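Local coordinates for protein mandelate racemase/muconate lactonizing enzyme (Polaromonas sp., PDB 3CB3) that probably catalyses magnesium-dependent chemistry next to the carboxylate of an acid sugar, binding L-glucaric acid in the manner of the mandelate racemase branch of the enolase superfamily, at residues 21-26 with 49-54; 144-149 with 329-334; 238-243 with 263-268. One frame throughout, in Å; residues are numbered along the deposited sequence.

Contact 1 of 3, residues 21-26 with 49-54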
loop_
_atom_site.group_PDB
_atom_site.type_symbol
_atom_site.label_atom_id
_atom_site.label_comp_id
_atom_site.label_asym_id
_atom_site.label_seq_id
_atom_site.Cartn_x
_atom_site.Cartn_y
_atom_site.Cartn_z
ATOM N N SER A 21 -6.678 -7.048 -18.781
ATOM C CA SER A 21 -5.947 -6.354 -19.826
ATOM C C SER A 21 -5.485 -4.996 -19.335
ATOM O O SER A 21 -6.151 -4.354 -18.516
ATOM C CB SER A 21 -6.825 -6.198 -21.069
ATOM O OG SER A 21 -8.014 -5.497 -20.768
ATOM N N SER A 22 -4.327 -4.572 -19.824
ATOM C CA SER A 22 -3.775 -3.282 -19.454
ATOM C C SER A 22 -3.955 -2.375 -20.663
ATOM O O SER A 22 -3.358 -2.594 -21.722
ATOM C CB SER A 22 -2.297 -3.416 -19.097
ATOM O OG SER A 22 -1.808 -2.210 -18.531
ATOM N N CYS A 23 -4.791 -1.362 -20.496
ATOM C CA CYS A 23 -5.100 -0.426 -21.565
ATOM C C CYS A 23 -4.530 0.957 -21.276
ATOM O O CYS A 23 -4.800 1.548 -20.232
ATOM C CB CYS A 23 -6.621 -0.344 -21.738
ATOM S SG CYS A 23 -7.226 0.838 -22.965
ATOM N N TYR A 24 -3.724 1.461 -22.200
ATOM C CA TYR A 24 -3.140 2.779 -22.040
ATOM C C TYR A 24 -3.959 3.798 -22.817
ATOM O O TYR A 24 -3.889 3.883 -24.044
ATOM C CB TYR A 24 -1.677 2.771 -22.490
ATOM C CG TYR A 24 -0.772 2.122 -21.468
ATOM C CD1 TYR A 24 -0.870 0.758 -21.184
ATOM C CD2 TYR A 24 0.144 2.883 -20.739
ATOM C CE1 TYR A 24 -0.081 0.168 -20.192
ATOM C CE2 TYR A 24 0.938 2.304 -19.745
ATOM C CZ TYR A 24 0.818 0.950 -19.479
ATOM O OH TYR A 24 1.590 0.383 -18.495
ATOM N N LEU A 25 -4.751 4.557 -22.072
ATOM C CA LEU A 25 -5.630 5.576 -22.625
ATOM C C LEU A 25 -4.918 6.902 -22.870
ATOM O O LEU A 25 -4.399 7.516 -21.940
ATOM C CB LEU A 25 -6.788 5.806 -21.658
ATOM C CG LEU A 25 -7.814 6.885 -21.984
ATOM C CD1 LEU A 25 -8.654 6.444 -23.156
ATOM C CD2 LEU A 25 -8.684 7.128 -20.767
ATOM N N PRO A 26 -4.866 7.354 -24.130
ATOM C CA PRO A 26 -4.196 8.632 -24.385
ATOM C C PRO A 26 -5.078 9.795 -23.938
ATOM O O PRO A 26 -6.300 9.743 -24.073
ATOM C CB PRO A 26 -3.968 8.614 -25.899
ATOM C CG PRO A 26 -5.102 7.771 -26.407
ATOM C CD PRO A 26 -5.167 6.650 -25.391
ATOM N N ILE A 49 -5.078 1.794 -17.660
ATOM C CA ILE A 49 -6.305 1.213 -17.135
ATOM C C ILE A 49 -6.193 -0.302 -17.064
ATOM O O ILE A 49 -5.738 -0.950 -18.008
ATOM C CB ILE A 49 -7.531 1.558 -18.022
ATOM C CG1 ILE A 49 -7.782 3.066 -18.026
ATOM C CG2 ILE A 49 -8.771 0.838 -17.512
ATOM C CD1 ILE A 49 -6.983 3.790 -19.056
ATOM N N LEU A 50 -6.597 -0.862 -15.932
ATOM C CA LEU A 50 -6.590 -2.310 -15.754
ATOM C C LEU A 50 -8.040 -2.769 -15.870
ATOM O O LEU A 50 -8.876 -2.407 -15.040
ATOM C CB LEU A 50 -6.042 -2.688 -14.371
ATOM C CG LEU A 50 -6.196 -4.167 -13.993
ATOM C CD1 LEU A 50 -5.428 -5.038 -14.981
ATOM C CD2 LEU A 50 -5.704 -4.392 -12.569
ATOM N N PHE A 51 -8.346 -3.536 -16.912
ATOM C CA PHE A 51 -9.705 -4.036 -17.105
ATOM C C PHE A 51 -9.809 -5.493 -16.679
ATOM O O PHE A 51 -8.910 -6.294 -16.949
ATOM C CB PHE A 51 -10.125 -3.935 -18.574
ATOM C CG PHE A 51 -10.646 -2.587 -18.976
ATOM C CD1 PHE A 51 -11.789 -2.061 -18.385
ATOM C CD2 PHE A 51 -10.017 -1.862 -19.989
ATOM C CE1 PHE A 51 -12.304 -0.831 -18.799
ATOM C CE2 PHE A 51 -10.518 -0.639 -20.410
ATOM C CZ PHE A 51 -11.667 -0.119 -19.816
ATOM N N ALA A 52 -10.914 -5.827 -16.023
ATOM C CA ALA A 52 -11.165 -7.191 -15.581
ATOM C C ALA A 52 -12.518 -7.686 -16.100
ATOM O O ALA A 52 -13.530 -6.996 -15.986
ATOM C CB ALA A 52 -11.138 -7.263 -14.066
ATOM N N GLU A 53 -12.526 -8.876 -16.688
ATOM C CA GLU A 53 -13.763 -9.471 -17.192
ATOM C C GLU A 53 -13.923 -10.841 -16.544
ATOM O O GLU A 53 -13.012 -11.668 -16.592
ATOM C CB GLU A 53 -13.718 -9.607 -18.712
ATOM C CG GLU A 53 -13.751 -8.272 -19.429
ATOM C CD GLU A 53 -13.325 -8.369 -20.877
ATOM O OE1 GLU A 53 -14.080 -8.948 -21.683
ATOM O OE2 GLU A 53 -12.226 -7.869 -21.203
ATOM N N ILE A 54 -15.080 -11.059 -15.923
ATOM C CA ILE A 54 -15.376 -12.315 -15.249
ATOM C C ILE A 54 -16.652 -12.946 -15.819
ATOM O O ILE A 54 -17.650 -12.260 -16.057
ATOM C CB ILE A 54 -15.552 -12.081 -13.731
ATOM C CG1 ILE A 54 -14.244 -11.529 -13.142
ATOM C CG2 ILE A 54 -15.943 -13.377 -13.033
ATOM C CD1 ILE A 54 -14.313 -11.208 -11.664
HETATM O O HOH W 1 -10.022 -7.466 -19.904
#

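Contact 2 of 3, residues 144-149 with 329-334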
loop_
_atom_site.group_PDB
_atom_site.type_symbol
_atom_site.label_atom_id
_atom_site.label_comp_id
_atom_site.label_asym_id
_atom_site.label_seq_id
_atom_site.Cartn_x
_atom_site.Cartn_y
_atom_site.Cartn_z
ATOM N N SER A 144 -30.669 3.402 -3.635
ATOM C CA SER A 144 -30.324 4.802 -3.861
ATOM C C SER A 144 -31.204 5.784 -3.099
ATOM O O SER A 144 -32.253 5.428 -2.564
ATOM C CB SER A 144 -30.369 5.130 -5.357
ATOM O OG SER A 144 -31.699 5.256 -5.820
ATOM N N TYR A 145 -30.746 7.026 -3.048
ATOM C CA TYR A 145 -31.457 8.091 -2.365
ATOM C C TYR A 145 -31.791 9.186 -3.373
ATOM O O TYR A 145 -32.492 10.136 -3.047
ATOM C CB TYR A 145 -30.581 8.689 -1.261
ATOM C CG TYR A 145 -30.421 7.837 -0.027
ATOM C CD1 TYR A 145 -31.235 8.031 1.089
ATOM C CD2 TYR A 145 -29.419 6.865 0.049
ATOM C CE1 TYR A 145 -31.051 7.289 2.252
ATOM C CE2 TYR A 145 -29.229 6.116 1.213
ATOM C CZ TYR A 145 -30.044 6.338 2.304
ATOM O OH TYR A 145 -29.820 5.646 3.467
ATOM N N ARG A 146 -31.284 9.048 -4.593
ATOM C CA ARG A 146 -31.519 10.046 -5.628
ATOM C C ARG A 146 -31.296 9.489 -7.034
ATOM O O ARG A 146 -30.493 8.570 -7.239
ATOM C CB ARG A 146 -30.603 11.259 -5.384
ATOM C CG ARG A 146 -29.103 10.925 -5.353
ATOM C CD ARG A 146 -28.278 12.078 -4.752
ATOM N NE ARG A 146 -28.516 12.233 -3.314
ATOM C CZ ARG A 146 -28.007 11.434 -2.380
ATOM N NH1 ARG A 146 -27.220 10.428 -2.724
ATOM N NH2 ARG A 146 -28.297 11.631 -1.103
ATOM N N ASP A 147 -32.008 10.049 -8.006
ATOM C CA ASP A 147 -31.877 9.596 -9.386
ATOM C C ASP A 147 -30.837 10.404 -10.158
ATOM O O ASP A 147 -30.505 10.072 -11.293
ATOM C CB ASP A 147 -33.224 9.678 -10.104
ATOM C CG ASP A 147 -34.291 8.861 -9.418
ATOM O OD1 ASP A 147 -33.998 7.715 -9.015
ATOM O OD2 ASP A 147 -35.426 9.365 -9.287
ATOM N N SER A 148 -30.345 11.475 -9.541
ATOM C CA SER A 148 -29.318 12.319 -10.152
ATOM C C SER A 148 -28.422 12.870 -9.034
ATOM O O SER A 148 -28.854 13.008 -7.893
ATOM C CB SER A 148 -29.952 13.467 -10.956
ATOM O OG SER A 148 -30.596 14.400 -10.102
ATOM N N VAL A 149 -27.181 13.194 -9.376
ATOM C CA VAL A 149 -26.204 13.681 -8.404
ATOM C C VAL A 149 -25.588 15.005 -8.842
ATOM O O VAL A 149 -25.221 15.159 -10.000
ATOM C CB VAL A 149 -25.058 12.644 -8.250
ATOM C CG1 VAL A 149 -24.036 13.124 -7.224
ATOM C CG2 VAL A 149 -25.638 11.286 -7.868
ATOM N N PRO A 329 -26.493 8.668 1.842
ATOM C CA PRO A 329 -27.581 9.407 2.500
ATOM C C PRO A 329 -27.634 10.923 2.300
ATOM O O PRO A 329 -28.684 11.476 1.974
ATOM C CB PRO A 329 -27.399 9.045 3.975
ATOM C CG PRO A 329 -26.823 7.685 3.915
ATOM C CD PRO A 329 -25.786 7.828 2.824
ATOM N N ARG A 330 -26.514 11.601 2.534
ATOM C CA ARG A 330 -26.469 13.052 2.379
ATOM C C ARG A 330 -26.031 13.416 0.962
ATOM O O ARG A 330 -25.249 12.689 0.347
ATOM C CB ARG A 330 -25.531 13.651 3.436
ATOM C CG ARG A 330 -26.086 13.527 4.859
ATOM C CD ARG A 330 -25.169 14.145 5.910
ATOM N NE ARG A 330 -24.052 13.267 6.249
ATOM C CZ ARG A 330 -24.137 12.217 7.063
ATOM N NH1 ARG A 330 -25.292 11.899 7.639
ATOM N NH2 ARG A 330 -23.063 11.475 7.298
ATOM N N GLU A 331 -26.541 14.534 0.449
ATOM C CA GLU A 331 -26.237 14.979 -0.913
ATOM C C GLU A 331 -24.747 15.055 -1.232
ATOM O O GLU A 331 -24.012 15.828 -0.636
ATOM C CB GLU A 331 -26.880 16.340 -1.207
ATOM C CG GLU A 331 -26.614 16.843 -2.638
ATOM C CD GLU A 331 -27.174 15.915 -3.718
ATOM O OE1 GLU A 331 -28.407 15.722 -3.731
ATOM O OE2 GLU A 331 -26.389 15.381 -4.556
ATOM N N PRO A 332 -24.296 14.240 -2.191
ATOM C CA PRO A 332 -22.903 14.174 -2.631
ATOM C C PRO A 332 -22.616 15.027 -3.865
ATOM O O PRO A 332 -23.520 15.634 -4.439
ATOM C CB PRO A 332 -22.724 12.695 -2.919
ATOM C CG PRO A 332 -24.041 12.357 -3.567
ATOM C CD PRO A 332 -25.057 13.080 -2.691
ATOM N N TRP A 333 -21.340 15.088 -4.243
ATOM C CA TRP A 333 -20.909 15.810 -5.441
ATOM C C TRP A 333 -20.003 14.860 -6.200
ATOM O O TRP A 333 -19.160 14.186 -5.600
ATOM C CB TRP A 333 -20.099 17.065 -5.107
ATOM C CG TRP A 333 -20.890 18.247 -4.685
ATOM C CD1 TRP A 333 -21.282 18.561 -3.419
ATOM C CD2 TRP A 333 -21.326 19.325 -5.523
ATOM N NE1 TRP A 333 -21.926 19.772 -3.414
ATOM C CE2 TRP A 333 -21.966 20.264 -4.693
ATOM C CE3 TRP A 333 -21.235 19.588 -6.901
ATOM C CZ2 TRP A 333 -22.515 21.459 -5.191
ATOM C CZ3 TRP A 333 -21.785 20.782 -7.398
ATOM C CH2 TRP A 333 -22.413 21.696 -6.538
ATOM N N VAL A 334 -20.180 14.792 -7.514
ATOM C CA VAL A 334 -19.351 13.927 -8.348
ATOM C C VAL A 334 -18.766 14.804 -9.448
ATOM O O VAL A 334 -19.456 15.667 -9.990
ATOM C CB VAL A 334 -20.176 12.778 -8.978
ATOM C CG1 VAL A 334 -19.362 12.064 -10.047
ATOM C CG2 VAL A 334 -20.575 11.781 -7.897
HETATM O O HOH W 2 -30.270 14.209 -2.613
#

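Contact 3 of 3, residues 238-243 with 263-268. With MG (magnesium ion), chain E; LGT (L-glucaric acid), chain G.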
loop_
_atom_site.group_PDB
_atom_site.type_symbol
_atom_site.label_atom_id
_atom_site.label_comp_id
_atom_site.label_asym_id
_atom_site.label_seq_id
_atom_site.Cartn_x
_atom_site.Cartn_y
_atom_site.Cartn_z
ATOM N N ILE A 238 -12.673 23.551 0.194
ATOM C CA ILE A 238 -11.273 23.834 -0.085
ATOM C C ILE A 238 -10.665 22.435 0.002
ATOM O O ILE A 238 -10.633 21.833 1.076
ATOM C CB ILE A 238 -10.645 24.746 0.989
ATOM C CG1 ILE A 238 -11.254 26.146 0.910
ATOM C CG2 ILE A 238 -9.130 24.817 0.794
ATOM C CD1 ILE A 238 -10.859 27.048 2.061
ATOM N N GLU A 239 -10.209 21.932 -1.143
ATOM C CA GLU A 239 -9.653 20.593 -1.278
ATOM C C GLU A 239 -8.129 20.472 -1.163
ATOM O O GLU A 239 -7.379 21.299 -1.695
ATOM C CB GLU A 239 -10.101 20.025 -2.621
ATOM C CG GLU A 239 -9.629 18.639 -2.937
ATOM C CD GLU A 239 -10.203 18.144 -4.240
ATOM O OE1 GLU A 239 -11.282 18.639 -4.634
ATOM O OE2 GLU A 239 -9.597 17.250 -4.866
ATOM N N GLU A 240 -7.699 19.419 -0.474
ATOM C CA GLU A 240 -6.287 19.113 -0.264
ATOM C C GLU A 240 -5.408 20.326 0.012
ATOM O O GLU A 240 -4.441 20.577 -0.707
ATOM C CB GLU A 240 -5.723 18.350 -1.470
ATOM C CG GLU A 240 -6.222 16.912 -1.598
ATOM C CD GLU A 240 -5.179 15.983 -2.209
ATOM O OE1 GLU A 240 -4.925 16.068 -3.437
ATOM O OE2 GLU A 240 -4.602 15.168 -1.448
ATOM N N PRO A 241 -5.730 21.098 1.056
ATOM C CA PRO A 241 -4.867 22.250 1.304
ATOM C C PRO A 241 -3.496 21.786 1.791
ATOM O O PRO A 241 -2.493 22.470 1.578
ATOM C CB PRO A 241 -5.631 23.029 2.371
ATOM C CG PRO A 241 -6.352 21.958 3.125
ATOM C CD PRO A 241 -6.831 21.035 2.031
ATOM N N LEU A 242 -3.464 20.608 2.419
ATOM C CA LEU A 242 -2.227 20.051 2.976
ATOM C C LEU A 242 -1.852 18.684 2.417
ATOM O O LEU A 242 -2.589 18.093 1.621
ATOM C CB LEU A 242 -2.359 19.921 4.500
ATOM C CG LEU A 242 -2.712 21.207 5.250
ATOM C CD1 LEU A 242 -3.060 20.894 6.697
ATOM C CD2 LEU A 242 -1.542 22.178 5.156
ATOM N N ASP A 243 -0.695 18.188 2.855
ATOM C CA ASP A 243 -0.208 16.874 2.451
ATOM C C ASP A 243 -1.323 15.896 2.801
ATOM O O ASP A 243 -1.921 15.998 3.869
ATOM C CB ASP A 243 1.051 16.511 3.244
ATOM C CG ASP A 243 1.590 15.141 2.883
ATOM O OD1 ASP A 243 2.445 15.054 1.973
ATOM O OD2 ASP A 243 1.145 14.151 3.496
ATOM N N THR A 263 -10.668 16.124 1.304
ATOM C CA THR A 263 -9.421 15.412 1.035
ATOM C C THR A 263 -9.640 13.911 1.069
ATOM O O THR A 263 -10.677 13.449 1.548
ATOM C CB THR A 263 -8.305 15.797 2.051
ATOM O OG1 THR A 263 -7.101 15.087 1.724
ATOM C CG2 THR A 263 -8.727 15.470 3.489
ATOM N N GLY A 264 -8.684 13.162 0.524
ATOM C CA GLY A 264 -8.780 11.715 0.530
ATOM C C GLY A 264 -8.450 11.040 -0.789
ATOM O O GLY A 264 -8.170 9.848 -0.808
ATOM N N GLU A 265 -8.463 11.793 -1.888
ATOM C CA GLU A 265 -8.188 11.218 -3.206
ATOM C C GLU A 265 -6.898 10.401 -3.298
ATOM O O GLU A 265 -6.824 9.453 -4.076
ATOM C CB GLU A 265 -8.157 12.316 -4.280
ATOM C CG GLU A 265 -6.866 13.143 -4.318
ATOM C CD GLU A 265 -6.943 14.291 -5.315
ATOM O OE1 GLU A 265 -7.866 15.122 -5.183
ATOM O OE2 GLU A 265 -6.091 14.360 -6.229
ATOM N N MET A 266 -5.881 10.764 -2.518
ATOM C CA MET A 266 -4.606 10.039 -2.558
ATOM C C MET A 266 -4.550 8.765 -1.703
ATOM O O MET A 266 -3.657 7.941 -1.884
ATOM C CB MET A 266 -3.459 10.968 -2.132
ATOM C CG MET A 266 -3.334 12.220 -2.977
ATOM S SD MET A 266 -3.266 11.831 -4.737
ATOM C CE MET A 266 -1.684 10.978 -4.830
ATOM N N LEU A 267 -5.494 8.604 -0.781
ATOM C CA LEU A 267 -5.502 7.437 0.101
ATOM C C LEU A 267 -5.793 6.146 -0.658
ATOM O O LEU A 267 -6.592 6.136 -1.590
ATOM C CB LEU A 267 -6.508 7.656 1.232
ATOM C CG LEU A 267 -6.255 8.968 1.987
ATOM C CD1 LEU A 267 -7.214 9.079 3.159
ATOM C CD2 LEU A 267 -4.810 9.026 2.486
ATOM N N THR A 268 -5.145 5.054 -0.254
ATOM C CA THR A 268 -5.308 3.784 -0.954
ATOM C C THR A 268 -5.873 2.602 -0.157
ATOM O O THR A 268 -5.610 1.443 -0.494
ATOM C CB THR A 268 -3.963 3.339 -1.577
ATOM O OG1 THR A 268 -3.036 3.030 -0.529
ATOM C CG2 THR A 268 -3.369 4.467 -2.441
HETATM MG MG MG E . -8.062 17.038 -6.121
HETATM O O1A LGT G . -9.368 16.499 -7.619
HETATM C C1 LGT G . -8.823 16.166 -8.691
HETATM O O1B LGT G . -9.409 15.588 -9.638
HETATM C C2 LGT G . -7.308 16.488 -8.887
HETATM O O2 LGT G . -6.660 16.579 -7.602
HETATM C C3 LGT G . -6.597 15.434 -9.759
HETATM O O3 LGT G . -6.748 14.162 -9.136
HETATM C C4 LGT G . -5.068 15.695 -9.996
HETATM O O4 LGT G . -4.261 14.684 -9.370
HETATM C C5 LGT G . -4.634 15.762 -11.484
HETATM O O5 LGT G . -5.015 14.545 -12.150
HETATM C C6 LGT G . -5.257 16.976 -12.212
HETATM O O6A LGT G . -4.717 18.086 -11.990
HETATM O O6B LGT G . -6.247 16.796 -12.956
HETATM O O HOH W 3 -5.681 12.725 -0.414
HETATM O O HOH W 4 -4.793 16.386 1.215
HETATM O O HOH W 5 -6.753 17.788 -4.838
#

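Contact 1 of 3, residues 21-26 with 49-54
Ile49 pushes its side chain across to strand 21-26, and the hollow that receives it is framed by Leu25 and the carbonyl of Cys23. With CG1 anti to its carbonyl carbon and chi2 turned to 86°, the CD1 methyl swings forward until it lies 3.3 Å from Leu25 CB, closer than carbons usually pack. The other branch is used differently: Ile49 CG2 sits over the centre of one face of the Phe51 ring, 3.6 Å above its plane. Small residues stand opposite these large ones. Cys23, paired with Ile49, lets its CB approach Phe51 CD2 at 4.1 Å, and Ser21, paired with Phe51, places OG 3.4 Å from Phe51 CB, beside the edge of the ring.

The backbones hold these bumps and hollows in step as neighbouring antiparallel strands of the sheet in the N-terminal capping domain, a part of the enolase superfamily fold. Ser21-Phe51 and Cys23-Ile49 are hydrogen-bonded pairs, with Ile49 N to Cys23 O the shortest bond at 2.6 Å. Ser22-Leu50 between them is a non-hydrogen-bonded pair and turns its side chains to the other face. There Leu50 folds its CD1 back to 3.7 Å from Ser21 O, while both residues also rest on Phe77 of helix 73-83. On the Ile49 face, Leu340 and Leu343 pack on Leu25, which suits a branched aliphatic residue. At the end by Phe51 the face becomes polar: one water lies within bonding distance of both Ser21 OG and Glu53 OE2, whose carboxylate is also salt-bridged to Arg19.

Contact 2 of 3, residues 144-149 with 329-334
Arg146 and Glu331 meet because both chains bend. CG of Arg146 is wedged between its backbone N and carbonyl carbon (chi1 58°), and a second bend, about the CG-CD bond, lowers the guanidinium onto segment 329-334; Glu331 starts out extended but folds at chi2 (61°), bringing its carboxylate round to NE. The salt bridge is long, Arg146 NE to Glu331 OE1 3.5 Å, with the two planes 71° apart. A water lying in the guanidinium plane closes the gap, accepting from Arg146 NE at 2.7 Å and donating to Glu331 OE1 at 2.6 Å. Pro332 CD covers the centre of one guanidinium face, 3.3 Å above it, and Tyr145 CB lies toward the rim of the other, so the flat cation is clamped; its NH1 donates to Tyr328 O. Pro329 CA stands over the centre of the Tyr145 ring in a CH-pi contact at 3.8 Å, and the proline's own CG reaches the phenol end of the ring. Deeper in, Val149 CG1 touches Pro332 CG at 3.7 Å and Val334 CG2 at 3.8 Å.

Arg354 of strand 354-356 gives Glu331 a second salt bridge. Strands 148-152 and 333-335 run parallel, while Ala325 of helix 318-326 packs against Val149, Pro332 and Val334.

Contact 3 of 3, residues 238-243 with 263-268
Glu239 and Glu265 converge on one magnesium ion, reaching it from neighbouring strand ends of the barrel at about a right angle to each other. Glu265 can be followed outward. Its CB leaves a type I turn running from Gly264 to Leu267, and CG is tucked between the backbone N and the carbonyl carbon (chi1 78°), which aims the chain across the strand ends. CG passes 3.6 Å from Glu240 OE1. CD lies 3.3 Å from the same Glu240 OE1, and the two oxygens then divide the work: Glu265 OE1 binds magnesium at 2.1 Å, whereas OE2 accepts a hydrogen bond from the ligand O3 at 3.0 Å. Glu265 OE2 also comes close to Glu240 OE1, two acceptors of like charge with no hydrogen bond between them. Glu239, fully extended to its carboxylate, gives OE2 to the metal at 2.0 Å and OE1 to Lys182 and Trp237. The ion draws Glu239 OE2 and Glu265 OE1 to within 2.8 Å, and their carboxylate planes stand 67° apart.

Behind this first shell, Glu240 OE2 receives hydrogen bonds from two waters. One accepts from Met266 N and, weakly, from Gly264 N; the other accepts from Thr263 OG1 at 2.7 Å and also donates to Leu242 O. Threonine supplies the hydroxyl needed there, and glycine follows it because, at its backbone angles, a side chain would collide with the preceding carbonyl. Met266 lays CG against Glu240 OE2 at 3.6 Å and packs on Ala107 of the second subunit.

Asp213, the ligand's O1A and O2 and a water complete six-fold coordination. This is the metal site of the enolase superfamily, in which chelation of the substrate carboxylate would probably stabilise an enolate-like intermediate formed by proton removal at the adjacent carbon.

The three contacts sample both parts of the fold. Contact 1 belongs to the capping domain, while contacts 2 and 3 lie in the barrel; the centre of contact 1 is about 28 Å from that of contact 2 and 26 Å from that of contact 3, on the far side of the chain's centre from both. In sequence, contact 3 falls between the two segments of contact 2, and their nearest atoms are about 9 Å apart. Contact 3 alone touches magnesium and L-glucaric acid. The others stay at a distance from the ligand: the side chain of Leu25 in contact 1 is about 12 Å from it, and that of Val334 in contact 2 about 11 Å.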